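Local coordinates for glycerol-3-phosphate dehydrogenase [NAD(+)] 1 (Saccharomyces cerevisiae, PDB 4FGW), which catalyses the NAD-dependent interconversion of dihydroxyacetone phosphate and sn-glycerol 3-phosphate, a step in making the glycerol that protects yeast cells from water loss under hyperosmotic stress, at residues A[42-47]-A[184-189]; A[49-54]-A[99-104]; A[122-127]-A[148-153]. All coordinates share one frame; numbering follows the deposited sequence.

Contact 1: A[42-47]-A[184-189]; sequences SGNWGT and IATEVA
Trp45 and Ala185 make the closest side-chain contact here, the six-membered half of the indole lying by the first turn of helix 185-189. Trp45 carries CG anti to its backbone N (chi1 -161°), which starts the indole off from the helix, and its six-membered ring meets the short helix obliquely. Its CE3 comes within 3.6 Å of Ala185 CB and is as near to Ala185 CA, so the ring touches both the methyl and the backbone at that point. One atom further round, Trp45 CZ3 is 3.9 Å from Val188 CG2, with CH2 just behind it. This branch of Val188 lies anti to the carbonyl carbon, and the two side chains cross obliquely. The methyl of Ala185 points at the other helix and also meets its backbone, CB standing 3.6 Å from Asn44 C. The Asn44 side chain flanks the same methyl, its CG 4.0 Å from Ala185 CB.

Segment 42-47 is the turn and helix start of a Rossmann strand-turn-helix, where Gly41, Gly43 and Gly46 fit the GxGxxG pattern; residues 41-46 and Ala185 probably bind NAD(+), as in related enzymes. Gly43 is the N-cap of helix 44-59. Its carbonyl is gripped twice: Thr47 OG1 donates to Gly43 O at 2.6 Å, and Thr47 N reaches the same oxygen at 3.0 Å. Thr47 OG1 sits anti to its own carbonyl carbon (chi1 -47°), turned back to the start of the helix. A beta carbon at Gly46 would come to 2.6 Å from Ser42 N, so there is probably no room for a side chain. Phe227 of strand 227-232 packs on Trp45 and Val188, while Trp260 of the second subunit packs on Glu187.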
loop_
_atom_site.group_PDB
_atom_site.type_symbol
_atom_site.label_atom_id
_atom_site.label_comp_id
_atom_site.label_asym_id
_atom_site.label_seq_id
_atom_site.Cartn_x
_atom_site.Cartn_y
_atom_site.Cartn_z
ATOM N N SER A 42 9.968 -28.245 -9.445
ATOM C CA SER A 42 9.332 -28.672 -10.710
ATOM C C SER A 42 7.876 -28.274 -11.016
ATOM O O SER A 42 7.428 -28.458 -12.149
ATOM C CB SER A 42 9.589 -30.146 -11.017
ATOM O OG SER A 42 8.827 -31.023 -10.203
ATOM N N GLY A 43 7.165 -27.710 -10.046
ATOM C CA GLY A 43 5.795 -27.244 -10.254
ATOM C C GLY A 43 5.740 -25.899 -10.960
ATOM O O GLY A 43 6.664 -25.541 -11.698
ATOM N N ASN A 44 4.657 -25.166 -10.743
ATOM C CA ASN A 44 4.453 -23.790 -11.211
ATOM C C ASN A 44 5.634 -22.873 -10.977
ATOM O O ASN A 44 6.337 -22.461 -11.865
ATOM C CB ASN A 44 3.307 -23.206 -10.399
ATOM C CG ASN A 44 2.178 -22.776 -11.235
ATOM O OD1 ASN A 44 1.081 -22.583 -10.761
ATOM N ND2 ASN A 44 2.428 -22.634 -12.497
ATOM N N TRP A 45 5.793 -22.553 -9.715
ATOM C CA TRP A 45 6.806 -21.667 -9.184
ATOM C C TRP A 45 8.208 -22.245 -9.299
ATOM O O TRP A 45 9.144 -21.506 -9.607
ATOM C CB TRP A 45 6.430 -21.265 -7.744
ATOM C CG TRP A 45 7.093 -20.032 -7.176
ATOM C CD1 TRP A 45 7.382 -19.807 -5.862
ATOM C CD2 TRP A 45 7.466 -18.833 -7.877
ATOM N NE1 TRP A 45 7.927 -18.554 -5.702
ATOM C CE2 TRP A 45 7.989 -17.934 -6.921
ATOM C CE3 TRP A 45 7.431 -18.436 -9.225
ATOM C CZ2 TRP A 45 8.470 -16.669 -7.267
ATOM C CZ3 TRP A 45 7.882 -17.171 -9.564
ATOM C CH2 TRP A 45 8.382 -16.298 -8.590
ATOM N N GLY A 46 8.325 -23.556 -9.098
ATOM C CA GLY A 46 9.573 -24.304 -9.195
ATOM C C GLY A 46 10.234 -24.222 -10.556
ATOM O O GLY A 46 11.432 -23.934 -10.633
ATOM N N THR A 47 9.456 -24.471 -11.638
ATOM C CA THR A 47 9.939 -24.424 -13.028
ATOM C C THR A 47 10.293 -22.990 -13.421
ATOM O O THR A 47 11.308 -22.765 -14.083
ATOM C CB THR A 47 8.915 -25.050 -13.991
ATOM O OG1 THR A 47 8.470 -26.290 -13.459
ATOM C CG2 THR A 47 9.471 -25.267 -15.388
ATOM N N ILE A 184 3.373 -13.914 -9.354
ATOM C CA ILE A 184 2.668 -15.150 -9.729
ATOM C C ILE A 184 3.593 -15.859 -10.737
ATOM O O ILE A 184 4.102 -15.206 -11.656
ATOM C CB ILE A 184 1.270 -14.822 -10.365
ATOM C CG1 ILE A 184 0.339 -14.128 -9.367
ATOM C CG2 ILE A 184 0.598 -16.069 -10.891
ATOM C CD1 ILE A 184 -0.794 -13.217 -10.000
ATOM N N ALA A 185 3.803 -17.177 -10.571
ATOM C CA ALA A 185 4.638 -18.002 -11.446
ATOM C C ALA A 185 4.342 -17.785 -12.934
ATOM O O ALA A 185 5.266 -17.548 -13.707
ATOM C CB ALA A 185 4.469 -19.467 -11.090
ATOM N N THR A 186 3.048 -17.815 -13.305
ATOM C CA THR A 186 2.511 -17.624 -14.660
ATOM C C THR A 186 2.986 -16.324 -15.324
ATOM O O THR A 186 3.354 -16.343 -16.495
ATOM C CB THR A 186 0.983 -17.825 -14.614
ATOM O OG1 THR A 186 0.739 -19.228 -14.467
ATOM C CG2 THR A 186 0.260 -17.306 -15.855
ATOM N N GLU A 187 2.993 -15.217 -14.575
ATOM C CA GLU A 187 3.421 -13.914 -15.083
ATOM C C GLU A 187 4.938 -13.807 -15.208
ATOM O O GLU A 187 5.416 -13.291 -16.221
ATOM C CB GLU A 187 2.838 -12.764 -14.246
ATOM C CG GLU A 187 1.337 -12.604 -14.420
ATOM C CD GLU A 187 0.842 -11.206 -14.123
ATOM O OE1 GLU A 187 0.481 -10.487 -15.086
ATOM O OE2 GLU A 187 0.848 -10.814 -12.933
ATOM N N VAL A 188 5.692 -14.297 -14.190
ATOM C CA VAL A 188 7.166 -14.294 -14.198
ATOM C C VAL A 188 7.669 -15.134 -15.390
ATOM O O VAL A 188 8.593 -14.703 -16.082
ATOM C CB VAL A 188 7.812 -14.754 -12.848
ATOM C CG1 VAL A 188 9.339 -14.665 -12.898
ATOM C CG2 VAL A 188 7.274 -13.967 -11.663
ATOM N N ALA A 189 7.031 -16.309 -15.639
ATOM C CA ALA A 189 7.355 -17.224 -16.746
ATOM C C ALA A 189 7.124 -16.554 -18.098
ATOM O O ALA A 189 7.976 -16.647 -18.971
ATOM C CB ALA A 189 6.530 -18.500 -16.640
#

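Contact 2: A[49-54]-A[99-104]; sequences IAKVVA and ITLPDN
Lys51 leaves its helix with CG anti to the backbone N (chi1 178°), and the next two torsions are also anti, so its methylenes form a straight rod that meets residue after residue of segment 99-104. Asn104 is folded differently: its CG sits between the backbone N and the carbonyl carbon (chi1 38°), and its amide comes to the helix backbone at Ala54.

On this straight chain, Lys51 CB is 4.1 Å from Leu101 CD2, a loose touch, and Lys51 CG is 3.8 Å from Pro102 CD. Further out, Lys51 CD meets Ile99 CG2 at 3.8 Å. Both Ile99 and Pro102 cross the lysine chain at about a right angle. Lys51 CE passes 3.6 Å from the carbonyl oxygen of Thr100, and the last torsion then bends NZ aside to salt bridges with Glu55 and Glu191.

The helix is 44-59, which follows the first strand of the Rossmann domain; the irregular segment packs on its flank before entering strand 105-108, an outermost strand of the main sheet. Ala54 faces that segment and sets its CB 3.8 Å from Pro102 CG, while Leu105 touches the same methyl. Next to it Asn104 ND2 donates to Ala54 O at 2.7 Å. The bond is short but bent, 133° at the hydrogen, and the donor stands tilted from the carbonyl plane of Ala54. Asn104 ND2 also gives a hydrogen bond to Pro66 O, just ahead of strand 67-71.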
loop_
_atom_site.group_PDB
_atom_site.type_symbol
_atom_site.label_atom_id
_atom_site.label_comp_id
_atom_site.label_asym_id
_atom_site.label_seq_id
_atom_site.Cartn_x
_atom_site.Cartn_y
_atom_site.Cartn_z
ATOM N N ILE A 49 11.122 -20.366 -11.321
ATOM C CA ILE A 49 12.334 -19.934 -10.631
ATOM C C ILE A 49 13.603 -20.578 -11.198
ATOM O O ILE A 49 14.643 -19.923 -11.257
ATOM C CB ILE A 49 12.203 -19.940 -9.078
ATOM C CG1 ILE A 49 12.761 -18.644 -8.463
ATOM C CG2 ILE A 49 12.812 -21.177 -8.424
ATOM C CD1 ILE A 49 11.835 -17.434 -8.541
ATOM N N ALA A 50 13.484 -21.830 -11.686
ATOM C CA ALA A 50 14.559 -22.596 -12.312
ATOM C C ALA A 50 14.936 -22.007 -13.678
ATOM O O ALA A 50 16.101 -22.078 -14.067
ATOM C CB ALA A 50 14.138 -24.042 -12.459
ATOM N N LYS A 51 13.950 -21.412 -14.392
ATOM C CA LYS A 51 14.128 -20.744 -15.687
ATOM C C LYS A 51 14.907 -19.435 -15.462
ATOM O O LYS A 51 15.837 -19.140 -16.218
ATOM C CB LYS A 51 12.758 -20.472 -16.341
ATOM C CG LYS A 51 12.811 -19.731 -17.677
ATOM C CD LYS A 51 11.417 -19.354 -18.155
ATOM C CE LYS A 51 11.422 -18.559 -19.437
ATOM N NZ LYS A 51 11.705 -17.120 -19.208
ATOM N N VAL A 52 14.526 -18.675 -14.407
ATOM C CA VAL A 52 15.138 -17.415 -13.962
ATOM C C VAL A 52 16.628 -17.661 -13.613
ATOM O O VAL A 52 17.508 -16.929 -14.083
ATOM C CB VAL A 52 14.325 -16.831 -12.768
ATOM C CG1 VAL A 52 15.106 -15.771 -11.992
ATOM C CG2 VAL A 52 12.979 -16.280 -13.234
ATOM N N VAL A 53 16.890 -18.719 -12.819
ATOM C CA VAL A 53 18.216 -19.143 -12.369
ATOM C C VAL A 53 19.090 -19.632 -13.547
ATOM O O VAL A 53 20.244 -19.209 -13.644
ATOM C CB VAL A 53 18.101 -20.142 -11.185
ATOM C CG1 VAL A 53 19.383 -20.936 -10.973
ATOM C CG2 VAL A 53 17.704 -19.416 -9.900
ATOM N N ALA A 54 18.529 -20.457 -14.467
ATOM C CA ALA A 54 19.249 -20.957 -15.651
ATOM C C ALA A 54 19.674 -19.838 -16.607
ATOM O O ALA A 54 20.748 -19.922 -17.212
ATOM C CB ALA A 54 18.425 -22.005 -16.387
ATOM N N ILE A 99 5.739 -22.475 -22.117
ATOM C CA ILE A 99 6.940 -21.743 -21.705
ATOM C C ILE A 99 8.206 -22.480 -22.091
ATOM O O ILE A 99 8.492 -23.549 -21.551
ATOM C CB ILE A 99 6.900 -21.308 -20.205
ATOM C CG1 ILE A 99 5.708 -20.350 -19.902
ATOM C CG2 ILE A 99 8.249 -20.732 -19.719
ATOM C CD1 ILE A 99 5.706 -18.931 -20.611
ATOM N N THR A 100 8.971 -21.888 -23.019
ATOM C CA THR A 100 10.235 -22.439 -23.507
ATOM C C THR A 100 11.304 -22.245 -22.430
ATOM O O THR A 100 11.524 -21.126 -21.964
ATOM C CB THR A 100 10.614 -21.831 -24.873
ATOM O OG1 THR A 100 9.484 -21.886 -25.744
ATOM C CG2 THR A 100 11.794 -22.541 -25.526
ATOM N N LEU A 101 11.931 -23.354 -22.014
ATOM C CA LEU A 101 12.981 -23.357 -20.995
ATOM C C LEU A 101 14.363 -23.226 -21.667
ATOM O O LEU A 101 14.519 -23.728 -22.784
ATOM C CB LEU A 101 12.867 -24.597 -20.088
ATOM C CG LEU A 101 11.516 -24.778 -19.363
ATOM C CD1 LEU A 101 11.370 -26.182 -18.817
ATOM C CD2 LEU A 101 11.317 -23.740 -18.263
ATOM N N PRO A 102 15.335 -22.497 -21.046
ATOM C CA PRO A 102 16.634 -22.233 -21.709
ATOM C C PRO A 102 17.309 -23.282 -22.610
ATOM O O PRO A 102 17.100 -23.262 -23.830
ATOM C CB PRO A 102 17.523 -21.731 -20.566
ATOM C CG PRO A 102 16.581 -21.085 -19.628
ATOM C CD PRO A 102 15.255 -21.798 -19.743
ATOM N N ASP A 103 18.159 -24.145 -22.023
ATOM C CA ASP A 103 18.949 -25.207 -22.671
ATOM C C ASP A 103 19.727 -25.891 -21.557
ATOM O O ASP A 103 19.843 -27.119 -21.536
ATOM C CB ASP A 103 19.949 -24.615 -23.693
ATOM C CG ASP A 103 19.801 -25.129 -25.112
ATOM O OD1 ASP A 103 20.817 -25.561 -25.693
ATOM O OD2 ASP A 103 18.678 -25.056 -25.657
ATOM N N ASN A 104 20.133 -25.073 -20.592
ATOM C CA ASN A 104 20.920 -25.488 -19.452
ATOM C C ASN A 104 20.114 -25.846 -18.230
ATOM O O ASN A 104 20.657 -26.115 -17.175
ATOM C CB ASN A 104 21.891 -24.384 -19.086
ATOM C CG ASN A 104 21.303 -23.010 -19.254
ATOM O OD1 ASN A 104 20.473 -22.780 -20.110
ATOM N ND2 ASN A 104 21.739 -22.093 -18.432
#

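Contact 3: A[122-127]-A[148-153]; sequences VFNIPH and ISCLKG
The His127 ring has Leu151 CB over one face, 4.2 Å above the plane and offset toward the rim, and Lys152 O at its edge. NE2 of His127 donates to Lys152 O at 2.6 Å; the oxygen lies in the ring plane and offers a lone pair, and the bond is fairly straight at 162°. Phe123 has Ile148 O at its ring edge, while Ile133 and Leu137 of helix 130-137 and Ile168 and Leu172 of helix 164-172 pack on this side chain.

Val122 and Phe123 pair in parallel with Ile148 and Ser149, the ends of neighbouring strands of a beta-alpha-beta unit joined through helix 130-137. Phe123 N bonds to Ile148 O at 2.7 Å, and Cys150 N to Phe123 O at 2.8 Å. Beyond the strands Leu151 packs against Ile125, its CG 3.3 Å from Ile125 O. Asn124 CG packs 3.5 Å from Cys150 CB, and the Asn124 side chain also touches Trp45 and Ile49. An alanine at Asn124 would probably open a gap beside Cys150 where the amide group now packs.

Lys152, which probably binds the substrate as in related enzymes, sends NZ to Asp301 and Gly181 O, so with His127 gripping its carbonyl the lysine is held at both backbone and tip, consistent with a fixed position in the active site.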
loop_
_atom_site.group_PDB
_atom_site.type_symbol
_atom_site.label_atom_id
_atom_site.label_comp_id
_atom_site.label_asym_id
_atom_site.label_seq_id
_atom_site.Cartn_x
_atom_site.Cartn_y
_atom_site.Cartn_z
ATOM N N VAL A 122 17.706 -24.110 -4.164
ATOM C CA VAL A 122 16.532 -23.237 -4.212
ATOM C C VAL A 122 15.327 -24.156 -3.952
ATOM O O VAL A 122 15.013 -25.002 -4.791
ATOM C CB VAL A 122 16.419 -22.445 -5.544
ATOM C CG1 VAL A 122 15.209 -21.516 -5.529
ATOM C CG2 VAL A 122 17.693 -21.655 -5.827
ATOM N N PHE A 123 14.720 -24.066 -2.755
ATOM C CA PHE A 123 13.569 -24.910 -2.418
ATOM C C PHE A 123 12.315 -24.247 -2.935
ATOM O O PHE A 123 12.046 -23.088 -2.611
ATOM C CB PHE A 123 13.462 -25.147 -0.909
ATOM C CG PHE A 123 14.560 -26.000 -0.335
ATOM C CD1 PHE A 123 15.691 -25.418 0.229
ATOM C CD2 PHE A 123 14.462 -27.389 -0.343
ATOM C CE1 PHE A 123 16.699 -26.214 0.779
ATOM C CE2 PHE A 123 15.474 -28.180 0.203
ATOM C CZ PHE A 123 16.581 -27.588 0.767
ATOM N N ASN A 124 11.571 -24.965 -3.773
ATOM C CA ASN A 124 10.338 -24.455 -4.359
ATOM C C ASN A 124 9.302 -25.572 -4.556
ATOM O O ASN A 124 8.906 -25.901 -5.678
ATOM C CB ASN A 124 10.632 -23.664 -5.644
ATOM C CG ASN A 124 9.587 -22.641 -5.994
ATOM O OD1 ASN A 124 9.880 -21.637 -6.643
ATOM N ND2 ASN A 124 8.345 -22.862 -5.576
ATOM N N ILE A 125 8.776 -26.079 -3.446
ATOM C CA ILE A 125 7.757 -27.130 -3.440
ATOM C C ILE A 125 6.654 -26.747 -2.492
ATOM O O ILE A 125 6.878 -25.921 -1.649
ATOM C CB ILE A 125 8.307 -28.499 -2.931
ATOM C CG1 ILE A 125 8.598 -28.436 -1.448
ATOM C CG2 ILE A 125 9.523 -28.925 -3.664
ATOM C CD1 ILE A 125 10.011 -28.332 -1.151
ATOM N N PRO A 126 5.476 -27.359 -2.595
ATOM C CA PRO A 126 4.397 -26.991 -1.660
ATOM C C PRO A 126 4.766 -27.391 -0.222
ATOM O O PRO A 126 5.473 -28.377 0.003
ATOM C CB PRO A 126 3.184 -27.787 -2.169
ATOM C CG PRO A 126 3.555 -28.273 -3.527
ATOM C CD PRO A 126 5.037 -28.417 -3.526
ATOM N N HIS A 127 4.297 -26.593 0.740
ATOM C CA HIS A 127 4.522 -26.694 2.189
ATOM C C HIS A 127 4.378 -28.103 2.776
ATOM O O HIS A 127 5.170 -28.494 3.639
ATOM C CB HIS A 127 3.608 -25.686 2.911
ATOM C CG HIS A 127 3.667 -24.311 2.310
ATOM N ND1 HIS A 127 3.356 -24.086 0.968
ATOM C CD2 HIS A 127 3.993 -23.130 2.883
ATOM C CE1 HIS A 127 3.542 -22.789 0.770
ATOM N NE2 HIS A 127 3.910 -22.170 1.895
ATOM N N ILE A 148 17.927 -21.202 -0.358
ATOM C CA ILE A 148 16.891 -20.174 -0.481
ATOM C C ILE A 148 15.546 -20.900 -0.563
ATOM O O ILE A 148 15.393 -21.820 -1.365
ATOM C CB ILE A 148 17.132 -19.187 -1.670
ATOM C CG1 ILE A 148 18.418 -18.323 -1.477
ATOM C CG2 ILE A 148 15.891 -18.315 -1.988
ATOM C CD1 ILE A 148 18.419 -17.198 -0.308
ATOM N N SER A 149 14.588 -20.504 0.287
ATOM C CA SER A 149 13.241 -21.070 0.306
ATOM C C SER A 149 12.279 -20.102 -0.387
ATOM O O SER A 149 12.212 -18.934 -0.011
ATOM C CB SER A 149 12.790 -21.331 1.741
ATOM O OG SER A 149 11.422 -21.700 1.809
ATOM N N CYS A 150 11.552 -20.596 -1.403
ATOM C CA CYS A 150 10.526 -19.860 -2.148
ATOM C C CYS A 150 9.128 -20.203 -1.579
ATOM O O CYS A 150 8.108 -19.900 -2.194
ATOM C CB CYS A 150 10.607 -20.199 -3.634
ATOM S SG CYS A 150 12.184 -19.788 -4.406
ATOM N N LEU A 151 9.087 -20.876 -0.430
ATOM C CA LEU A 151 7.839 -21.276 0.212
ATOM C C LEU A 151 7.267 -20.067 0.955
ATOM O O LEU A 151 7.876 -19.569 1.908
ATOM C CB LEU A 151 8.061 -22.494 1.137
ATOM C CG LEU A 151 8.275 -23.862 0.448
ATOM C CD1 LEU A 151 9.647 -23.956 -0.254
ATOM C CD2 LEU A 151 8.164 -25.008 1.449
ATOM N N LYS A 152 6.119 -19.600 0.516
ATOM C CA LYS A 152 5.513 -18.432 1.088
ATOM C C LYS A 152 4.888 -18.672 2.428
ATOM O O LYS A 152 4.308 -19.690 2.670
ATOM C CB LYS A 152 4.458 -17.887 0.161
ATOM C CG LYS A 152 4.962 -16.851 -0.756
ATOM C CD LYS A 152 3.825 -16.185 -1.437
ATOM C CE LYS A 152 3.904 -14.707 -1.371
ATOM N NZ LYS A 152 4.125 -14.167 -2.695
ATOM N N GLY A 153 4.990 -17.682 3.281
ATOM C CA GLY A 153 4.426 -17.747 4.617
ATOM C C GLY A 153 5.358 -18.354 5.643
ATOM O O GLY A 153 6.573 -18.439 5.434
#

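Contact 3 is the buried one, its centre about 6 Å from that of the chain; two backbone bonds join its parallel strands and a histidine-to-carbonyl bond ties the loops beyond. Contacts 1 and 2 are only partly buried and share helix 44-59: contact 1 uses its glycine-rich start, packing without bonds across the segments, whereas contact 2 uses its middle, mixing aliphatic packing with one side-chain-to-backbone bond. The two touch where Thr47 CG2 meets Leu101 CD2 at 3.7 Å. Toward the sheet the same helix reaches contact 3, with Ile49 CG2 3.8 Å from Val122 CG1, and Trp45 beside Asn124. Contacts 1 and 3 hold probable cofactor and substrate residues, while 99-104 flanks the helix at the sheet's edge.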